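Long-range contacts in amino acid ABC transporter, periplasmic amino acid-binding protein (Brucella ovis, PDB 4Z9N), which binds glutathione and, as a periplasmic solute-binding protein of family 3, probably delivers its ligand to an ABC transporter in the inner membrane: residues I124-Q129 with L204-S209; N107-Q112 with G311-W316; Y241-A246 with K284-V289. All blocks are in the same frame, centred on the assembly; numbering follows the deposited sequence.

Contact 1. Residues I124-Q129 with L204-S209; sequences INSALQ and LPEIIS
Glu206 lays its carboxylate against the turn at Ser126 and Ala127, and each oxygen takes one bond from it. The Ala127 N-H runs almost straight (174°) into Glu206 OE1, 2.8 Å from the nitrogen, while Ser126 OG donates to Glu206 OE2 at 2.5 Å. Both donors stand on one side of the carboxylate plane, Ala127 N as much as 68° out of it, so the group is met on its flat side. The side chain is bent at chi2 (79°), which places Glu206 CD 3.3 Å from Ala127 N. Glutamate suits the place because its two oxygens can serve an amide and a hydroxyl together, and alanine's single methyl lies close to it, with Ala127 CB 3.9 Å from Glu206 CB.

Beside this polar grip, Leu204 sets its two methyls against the other backbone: CD1 lies 3.8 Å from Ala127 N, and CD2 lies 3.9 Å from Asn125 C. Pro205 CD touches Asn125 O at 3.4 Å. Tyr150 of helix 142-153 packs on both Glu206 and Leu128, and Phe114 of strand 101-117 packs on Ala127.

Ser126 OG, which gives its proton to Glu206, also accepts from Leu128 N at 3.0 Å. That second bond closes an ST turn, a motif in which a serine or threonine side-chain oxygen accepts the N-H two residues on, here at the start of a short 3-10 segment.

Contact 2. Residues N107-Q112 with G311-W316; sequences NYYDGQ and GLNAQW
Asn313 reaches across to strand 108-110, where it uses both amide atoms on Tyr109 and lays ND2 over the Tyr108 ring. From CB the side chain turns with CG anti to the carbonyl carbon (chi1 -63°), which carries CG to 3.8 Å from Tyr108 CD2. Beyond it the amide divides its work. OD1 accepts the N-H of Tyr109 at 2.8 Å between Asn313 OD1 and Tyr109 N, in the carbonyl plane and on a lone pair. The same oxygen also lies near the plane of the Tyr109 ring, at its edge, 3.4 Å from Tyr109 CD1.

ND2 donates to Tyr109 O, with 3.1 Å between Asn313 ND2 and that oxygen. It also sits over the centre of the Tyr108 ring, 3.2 Å above the plane, the ring and amide planes being 29° apart. A water accepts from Asn313 ND2 at 2.8 Å and is hydrogen-bonded to Tyr108 OH at 2.7 Å, linking the amide to the phenol.

Leu312 adds an apolar touch, its CB 4.1 Å from Tyr109 CB. Around the site, Tyr292 and Phe296 of helix 292-299 pack on Asn313, and the Tyr109 ring meets Tyr323 of the second subunit edge-to-face.

Asparagine fits because a primary amide presents C=O and N-H side by side. It can meet the N-H and C=O of one strand residue, which point the same way, as an antiparallel partner does in a hydrogen-bonded pair. Both backbone polar groups of Tyr109 are thereby bonded within a largely buried contact.

Contact 3. Residues Y241-A246 with K284-V289; sequences YGITQA and KIIKGV
Gln245 meets the last residues of the 284-289 segment just after a Schellman motif has ended helix 222-240, with Gly242 at positive phi as its C-prime residue. Gln245 NE2 donates to Lys287 O at 2.9 Å and 175°, the acceptor lying close to the glutamine's amide plane while the donor stands 46° out of the carbonyl plane. The side chain is extended, with CG anti to the backbone N (chi1 -173°), and its CG passes 3.4 Å from Ile286 O. A long side chain ending in an amide suits this place, since carbonyls late in a helix may lack the next turn's N-H groups.

Ile286 CG2 packs against the loop, 3.3 Å from Thr244 O and 4.3 Å from Ile243 CG2. The beta-branch gives a methyl, CG2, that reaches the loop while CG1 takes another direction, and Ala238 of helix 222-240 and Val248 of helix 248-251 pack around the residue.

Farther out, Thr244 N to Asn247 is a bond within the loop, while Asn291, bonded to Ile243 O, and Glu294, bonded to Gln245 N, tie it to the chain that follows helix 281-289. Lys287 NZ forms a salt bridge with Glu249. On the backbone itself, Gln245 CA makes a CA-H...O contact of 3.5 Å with Ile286 O.

In the fold
Contact 2 spans the longest stretch of chain: its first segment opens before contact 1 and its second comes after contact 3, while contact 1 closes before contact 3 begins. Contacts 1 and 2 have centres about 19 Å apart; the loop joining strands 201-203 and 211-218, both paired with strand 101-117, touches that strand at Gln112. Contact 3 lies on the opposite side of the chain's centre from contact 1, about 38 Å away between centres, among C-terminal helices. Contacts 2 and 3 have centres about 21 Å apart. Through contact 2 the C-terminal chain is packed against a strand of the ligand-binding fold, with the Tyr108 side chain about 9 Å from bound glutathione.

Contact 1. Residues I124-Q129 with L204-S209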
loop_
_atom_site.group_PDB
_atom_site.type_symbol
_atom_site.label_atom_id
_atom_site.label_comp_id
_atom_site.label_asym_id
_atom_site.label_seq_id
_atom_site.Cartn_x
_atom_site.Cartn_y
_atom_site.Cartn_z
ATOM N N ILE D 124 1.382 -37.284 -4.810
ATOM C CA ILE D 124 0.636 -36.055 -4.541
ATOM C C ILE D 124 1.399 -34.864 -5.098
ATOM O O ILE D 124 2.540 -34.626 -4.716
ATOM C CB ILE D 124 0.369 -35.861 -3.037
ATOM C CG1 ILE D 124 -0.477 -37.008 -2.475
ATOM C CG2 ILE D 124 -0.307 -34.497 -2.782
ATOM C CD1 ILE D 124 -1.868 -37.088 -3.056
ATOM N N ASN D 125 0.765 -34.112 -5.997
ATOM C CA ASN D 125 1.403 -32.935 -6.574
ATOM C C ASN D 125 0.465 -31.734 -6.590
ATOM O O ASN D 125 0.753 -30.728 -7.224
ATOM C CB ASN D 125 1.906 -33.226 -7.998
ATOM C CG ASN D 125 0.781 -33.523 -8.981
ATOM O OD1 ASN D 125 -0.366 -33.736 -8.595
ATOM N ND2 ASN D 125 1.118 -33.561 -10.265
ATOM N N SER D 126 -0.657 -31.838 -5.890
ATOM C CA SER D 126 -1.601 -30.731 -5.849
ATOM C C SER D 126 -2.369 -30.727 -4.534
ATOM O O SER D 126 -2.702 -31.788 -4.003
ATOM C CB SER D 126 -2.577 -30.813 -7.023
ATOM O OG SER D 126 -3.653 -29.911 -6.841
ATOM N N ALA D 127 -2.667 -29.540 -4.019
ATOM C CA ALA D 127 -3.451 -29.454 -2.795
ATOM C C ALA D 127 -4.843 -30.029 -3.016
ATOM O O ALA D 127 -5.532 -30.362 -2.060
ATOM C CB ALA D 127 -3.549 -28.016 -2.304
ATOM N N LEU D 128 -5.264 -30.140 -4.273
ATOM C CA LEU D 128 -6.592 -30.672 -4.567
ATOM C C LEU D 128 -6.634 -32.192 -4.398
ATOM O O LEU D 128 -7.687 -32.816 -4.533
ATOM C CB LEU D 128 -7.036 -30.271 -5.977
ATOM C CG LEU D 128 -7.420 -28.792 -6.133
ATOM C CD1 LEU D 128 -7.787 -28.442 -7.580
ATOM C CD2 LEU D 128 -8.556 -28.418 -5.179
ATOM N N GLN D 129 -5.491 -32.795 -4.091
ATOM C CA GLN D 129 -5.467 -34.232 -3.854
ATOM C C GLN D 129 -5.423 -34.539 -2.358
ATOM O O GLN D 129 -5.138 -35.669 -1.945
ATOM C CB GLN D 129 -4.283 -34.868 -4.570
ATOM C CG GLN D 129 -4.164 -34.481 -6.035
ATOM C CD GLN D 129 -2.856 -34.938 -6.628
ATOM O OE1 GLN D 129 -1.797 -34.711 -6.053
ATOM N NE2 GLN D 129 -2.918 -35.586 -7.787
ATOM N N LEU D 204 3.452 -27.533 -2.134
ATOM C CA LEU D 204 2.603 -27.761 -3.295
ATOM C C LEU D 204 2.355 -26.429 -3.994
ATOM O O LEU D 204 2.538 -25.370 -3.386
ATOM C CB LEU D 204 1.285 -28.440 -2.888
ATOM C CG LEU D 204 1.460 -29.810 -2.228
ATOM C CD1 LEU D 204 0.160 -30.356 -1.683
ATOM C CD2 LEU D 204 2.084 -30.792 -3.206
ATOM N N PRO D 205 1.958 -26.475 -5.279
ATOM C CA PRO D 205 1.869 -25.234 -6.055
ATOM C C PRO D 205 0.765 -24.275 -5.608
ATOM O O PRO D 205 0.920 -23.068 -5.780
ATOM C CB PRO D 205 1.585 -25.733 -7.480
ATOM C CG PRO D 205 1.960 -27.178 -7.481
ATOM C CD PRO D 205 1.650 -27.655 -6.104
ATOM N N GLU D 206 -0.332 -24.794 -5.064
ATOM C CA GLU D 206 -1.507 -23.956 -4.799
ATOM C C GLU D 206 -1.281 -22.879 -3.731
ATOM O O GLU D 206 -0.718 -23.142 -2.663
ATOM C CB GLU D 206 -2.698 -24.831 -4.385
ATOM C CG GLU D 206 -3.361 -25.608 -5.533
ATOM C CD GLU D 206 -2.597 -26.859 -5.945
ATOM O OE1 GLU D 206 -1.615 -27.226 -5.265
ATOM O OE2 GLU D 206 -2.996 -27.483 -6.958
ATOM N N ILE D 207 -1.736 -21.665 -4.037
ATOM C CA ILE D 207 -1.761 -20.561 -3.081
ATOM C C ILE D 207 -3.206 -20.179 -2.885
ATOM O O ILE D 207 -3.854 -19.763 -3.845
ATOM C CB ILE D 207 -0.939 -19.372 -3.573
ATOM C CG1 ILE D 207 0.524 -19.792 -3.727
ATOM C CG2 ILE D 207 -1.133 -18.156 -2.646
ATOM C CD1 ILE D 207 1.365 -18.809 -4.482
ATOM N N ILE D 208 -3.724 -20.311 -1.661
ATOM C CA ILE D 208 -5.167 -20.230 -1.479
ATOM C C ILE D 208 -5.641 -18.948 -0.804
ATOM O O ILE D 208 -6.824 -18.821 -0.517
ATOM C CB ILE D 208 -5.702 -21.451 -0.686
ATOM C CG1 ILE D 208 -5.259 -21.401 0.778
ATOM C CG2 ILE D 208 -5.251 -22.753 -1.343
ATOM C CD1 ILE D 208 -6.055 -22.342 1.706
ATOM N N SER D 209 -4.743 -17.998 -0.560
ATOM C CA SER D 209 -5.148 -16.758 0.111
ATOM C C SER D 209 -4.167 -15.649 -0.183
ATOM O O SER D 209 -3.059 -15.907 -0.647
ATOM C CB SER D 209 -5.223 -16.960 1.619
ATOM O OG SER D 209 -3.910 -17.093 2.140
#

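Contact 2. Residues N107-Q112 with G311-W316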
loop_
_atom_site.group_PDB
_atom_site.type_symbol
_atom_site.label_atom_id
_atom_site.label_comp_id
_atom_site.label_asym_id
_atom_site.label_seq_id
_atom_site.Cartn_x
_atom_site.Cartn_y
_atom_site.Cartn_z
ATOM N N ASN D 107 5.439 -5.404 4.692
ATOM C CA ASN D 107 6.843 -5.659 4.409
ATOM C C ASN D 107 7.052 -6.978 3.662
ATOM O O ASN D 107 8.142 -7.249 3.189
ATOM C CB ASN D 107 7.688 -5.590 5.701
ATOM C CG ASN D 107 7.401 -6.703 6.698
ATOM O OD1 ASN D 107 6.338 -7.329 6.715
ATOM N ND2 ASN D 107 8.364 -6.921 7.586
ATOM N N TYR D 108 6.000 -7.778 3.516
ATOM C CA TYR D 108 6.141 -9.010 2.755
ATOM C C TYR D 108 4.761 -9.480 2.312
ATOM O O TYR D 108 3.922 -9.767 3.157
ATOM C CB TYR D 108 6.840 -10.096 3.596
ATOM C CG TYR D 108 7.204 -11.318 2.786
ATOM C CD1 TYR D 108 6.272 -12.322 2.554
ATOM C CD2 TYR D 108 8.463 -11.446 2.221
ATOM C CE1 TYR D 108 6.587 -13.422 1.791
ATOM C CE2 TYR D 108 8.790 -12.540 1.456
ATOM C CZ TYR D 108 7.844 -13.521 1.243
ATOM O OH TYR D 108 8.159 -14.608 0.470
ATOM N N TYR D 109 4.528 -9.526 0.996
ATOM C CA TYR D 109 3.288 -10.096 0.457
ATOM C C TYR D 109 3.435 -11.602 0.371
ATOM O O TYR D 109 4.311 -12.082 -0.320
ATOM C CB TYR D 109 2.965 -9.545 -0.931
ATOM C CG TYR D 109 2.690 -8.056 -0.961
ATOM C CD1 TYR D 109 3.732 -7.151 -1.079
ATOM C CD2 TYR D 109 1.397 -7.562 -0.861
ATOM C CE1 TYR D 109 3.498 -5.786 -1.108
ATOM C CE2 TYR D 109 1.149 -6.200 -0.887
ATOM C CZ TYR D 109 2.208 -5.320 -1.006
ATOM O OH TYR D 109 1.969 -3.965 -1.045
ATOM N N ASP D 110 2.570 -12.344 1.066
ATOM C CA ASP D 110 2.628 -13.806 1.026
ATOM C C ASP D 110 1.236 -14.372 0.696
ATOM O O ASP D 110 0.292 -13.623 0.426
ATOM C CB ASP D 110 3.125 -14.355 2.366
ATOM C CG ASP D 110 3.922 -15.637 2.219
ATOM O OD1 ASP D 110 3.922 -16.213 1.111
ATOM O OD2 ASP D 110 4.557 -16.053 3.217
ATOM N N GLY D 111 1.130 -15.692 0.678
ATOM C CA GLY D 111 -0.138 -16.369 0.460
ATOM C C GLY D 111 -0.061 -17.719 1.147
ATOM O O GLY D 111 1.042 -18.232 1.367
ATOM N N GLN D 112 -1.208 -18.296 1.491
ATOM C CA GLN D 112 -1.226 -19.585 2.203
ATOM C C GLN D 112 -0.991 -20.768 1.273
ATOM O O GLN D 112 -1.537 -20.815 0.164
ATOM C CB GLN D 112 -2.562 -19.757 2.924
ATOM C CG GLN D 112 -2.743 -21.077 3.653
ATOM C CD GLN D 112 -3.969 -21.050 4.542
ATOM O OE1 GLN D 112 -4.547 -19.987 4.784
ATOM N NE2 GLN D 112 -4.381 -22.220 5.041
ATOM N N GLY D 311 9.886 -12.362 -6.255
ATOM C CA GLY D 311 8.500 -12.512 -6.665
ATOM C C GLY D 311 7.671 -11.264 -6.448
ATOM O O GLY D 311 7.996 -10.196 -6.959
ATOM N N LEU D 312 6.609 -11.391 -5.658
ATOM C CA LEU D 312 5.741 -10.247 -5.380
ATOM C C LEU D 312 6.480 -9.168 -4.623
ATOM O O LEU D 312 6.059 -8.015 -4.616
ATOM C CB LEU D 312 4.519 -10.673 -4.564
ATOM C CG LEU D 312 3.556 -11.639 -5.233
ATOM C CD1 LEU D 312 2.439 -12.003 -4.229
ATOM C CD2 LEU D 312 2.998 -11.006 -6.492
ATOM N N ASN D 313 7.565 -9.547 -3.950
ATOM C CA ASN D 313 8.278 -8.590 -3.120
ATOM C C ASN D 313 9.473 -7.992 -3.831
ATOM O O ASN D 313 10.292 -7.310 -3.215
ATOM C CB ASN D 313 8.672 -9.248 -1.808
ATOM C CG ASN D 313 7.451 -9.651 -1.021
ATOM O OD1 ASN D 313 6.696 -8.786 -0.574
ATOM N ND2 ASN D 313 7.184 -10.952 -0.945
ATOM N N ALA D 314 9.553 -8.214 -5.140
ATOM C CA ALA D 314 10.476 -7.439 -5.950
ATOM C C ALA D 314 9.996 -5.992 -5.971
ATOM O O ALA D 314 8.830 -5.703 -5.703
ATOM C CB ALA D 314 10.580 -7.993 -7.387
ATOM N N GLN D 315 10.914 -5.087 -6.265
ATOM C CA GLN D 315 10.572 -3.691 -6.506
ATOM C C GLN D 315 9.493 -3.563 -7.575
ATOM O O GLN D 315 9.421 -4.365 -8.513
ATOM C CB GLN D 315 11.823 -2.927 -6.935
ATOM C CG GLN D 315 12.797 -2.582 -5.798
ATOM C CD GLN D 315 12.319 -1.451 -4.908
ATOM O OE1 GLN D 315 11.570 -0.576 -5.348
ATOM N NE2 GLN D 315 12.788 -1.435 -3.665
ATOM N N TRP D 316 8.688 -2.517 -7.441
ATOM C CA TRP D 316 7.599 -2.215 -8.366
ATOM C C TRP D 316 8.079 -2.087 -9.814
ATOM O O TRP D 316 7.367 -2.466 -10.749
ATOM C CB TRP D 316 6.900 -0.918 -7.910
ATOM C CG TRP D 316 7.802 0.287 -8.032
ATOM C CD1 TRP D 316 8.785 0.689 -7.163
ATOM C CD2 TRP D 316 7.801 1.226 -9.107
ATOM N NE1 TRP D 316 9.394 1.841 -7.645
ATOM C CE2 TRP D 316 8.805 2.185 -8.835
ATOM C CE3 TRP D 316 7.040 1.355 -10.280
ATOM C CZ2 TRP D 316 9.068 3.265 -9.695
ATOM C CZ3 TRP D 316 7.301 2.427 -11.135
ATOM C CH2 TRP D 316 8.315 3.362 -10.840
HETATM O O HOH W 1 8.694 -13.156 -1.786
#

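Contact 3. Residues Y241-A246 with K284-V289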
loop_
_atom_site.group_PDB
_atom_site.type_symbol
_atom_site.label_atom_id
_atom_site.label_comp_id
_atom_site.label_asym_id
_atom_site.label_seq_id
_atom_site.Cartn_x
_atom_site.Cartn_y
_atom_site.Cartn_z
ATOM N N TYR D 241 17.090 3.252 -5.247
ATOM C CA TYR D 241 18.123 4.204 -5.636
ATOM C C TYR D 241 19.543 3.628 -5.517
ATOM O O TYR D 241 20.514 4.347 -5.701
ATOM C CB TYR D 241 18.021 5.487 -4.802
ATOM C CG TYR D 241 16.704 6.247 -4.898
ATOM C CD1 TYR D 241 15.831 6.058 -5.957
ATOM C CD2 TYR D 241 16.350 7.171 -3.923
ATOM C CE1 TYR D 241 14.635 6.774 -6.038
ATOM C CE2 TYR D 241 15.164 7.886 -3.999
ATOM C CZ TYR D 241 14.309 7.683 -5.057
ATOM O OH TYR D 241 13.123 8.396 -5.125
ATOM N N GLY D 242 19.660 2.333 -5.245
ATOM C CA GLY D 242 20.962 1.681 -5.183
ATOM C C GLY D 242 21.811 2.088 -3.986
ATOM O O GLY D 242 23.051 2.049 -4.047
ATOM N N ILE D 243 21.139 2.476 -2.900
ATOM C CA ILE D 243 21.807 2.857 -1.663
ATOM C C ILE D 243 21.856 1.652 -0.745
ATOM O O ILE D 243 20.813 1.077 -0.397
ATOM C CB ILE D 243 21.106 4.040 -0.968
ATOM C CG1 ILE D 243 21.033 5.233 -1.910
ATOM C CG2 ILE D 243 21.880 4.442 0.304
ATOM C CD1 ILE D 243 20.007 6.251 -1.490
ATOM N N THR D 244 23.066 1.280 -0.355
ATOM C CA THR D 244 23.295 0.066 0.413
ATOM C C THR D 244 24.006 0.383 1.722
ATOM O O THR D 244 24.508 1.493 1.919
ATOM C CB THR D 244 24.138 -0.948 -0.387
ATOM O OG1 THR D 244 25.445 -0.408 -0.614
ATOM C CG2 THR D 244 23.486 -1.245 -1.732
ATOM N N GLN D 245 24.062 -0.600 2.610
ATOM C CA GLN D 245 24.785 -0.451 3.868
ATOM C C GLN D 245 26.233 -0.041 3.615
ATOM O O GLN D 245 26.791 0.794 4.332
ATOM C CB GLN D 245 24.737 -1.755 4.659
ATOM C CG GLN D 245 25.310 -1.679 6.066
ATOM C CD GLN D 245 25.090 -2.967 6.838
ATOM O OE1 GLN D 245 25.295 -4.061 6.307
ATOM N NE2 GLN D 245 24.661 -2.848 8.094
ATOM N N ALA D 246 26.828 -0.623 2.580
ATOM C CA ALA D 246 28.242 -0.400 2.292
ATOM C C ALA D 246 28.518 0.958 1.655
ATOM O O ALA D 246 29.601 1.522 1.840
ATOM C CB ALA D 246 28.770 -1.512 1.397
ATOM N N LYS D 284 20.956 6.546 9.039
ATOM C CA LYS D 284 20.964 5.692 10.225
ATOM C C LYS D 284 20.335 4.330 9.953
ATOM O O LYS D 284 20.883 3.310 10.389
ATOM C CB LYS D 284 20.240 6.356 11.399
ATOM C CG LYS D 284 20.845 7.658 11.876
ATOM C CD LYS D 284 20.063 8.181 13.084
ATOM C CE LYS D 284 20.638 9.482 13.627
ATOM N NZ LYS D 284 22.123 9.497 13.607
ATOM N N ILE D 285 19.199 4.313 9.243
ATOM C CA ILE D 285 18.542 3.057 8.901
ATOM C C ILE D 285 19.469 2.178 8.056
ATOM O O ILE D 285 19.716 1.018 8.390
ATOM C CB ILE D 285 17.186 3.271 8.161
ATOM C CG1 ILE D 285 16.166 4.015 9.040
ATOM C CG2 ILE D 285 16.644 1.946 7.725
ATOM C CD1 ILE D 285 14.882 4.449 8.300
ATOM N N ILE D 286 19.965 2.719 6.950
ATOM C CA ILE D 286 20.737 1.912 6.016
ATOM C C ILE D 286 22.069 1.439 6.634
ATOM O O ILE D 286 22.510 0.306 6.405
ATOM C CB ILE D 286 20.970 2.693 4.708
ATOM C CG1 ILE D 286 19.628 3.094 4.096
ATOM C CG2 ILE D 286 21.724 1.846 3.714
ATOM C CD1 ILE D 286 18.703 1.904 3.779
ATOM N N LYS D 287 22.704 2.290 7.430
ATOM C CA LYS D 287 23.891 1.865 8.164
ATOM C C LYS D 287 23.579 0.716 9.117
ATOM O O LYS D 287 24.383 -0.210 9.279
ATOM C CB LYS D 287 24.488 3.040 8.939
ATOM C CG LYS D 287 25.127 4.086 8.042
ATOM C CD LYS D 287 26.340 4.701 8.677
ATOM C CE LYS D 287 26.982 5.710 7.727
ATOM N NZ LYS D 287 27.745 6.776 8.445
ATOM N N GLY D 288 22.402 0.775 9.734
ATOM C CA GLY D 288 22.015 -0.213 10.724
ATOM C C GLY D 288 21.667 -1.582 10.167
ATOM O O GLY D 288 22.048 -2.603 10.744
ATOM N N VAL D 289 20.942 -1.616 9.050
ATOM C CA VAL D 289 20.393 -2.878 8.547
ATOM C C VAL D 289 20.505 -3.031 7.022
ATOM O O VAL D 289 20.179 -4.089 6.486
ATOM C CB VAL D 289 18.913 -3.039 8.976
ATOM C CG1 VAL D 289 18.790 -3.156 10.518
ATOM C CG2 VAL D 289 18.075 -1.886 8.440
#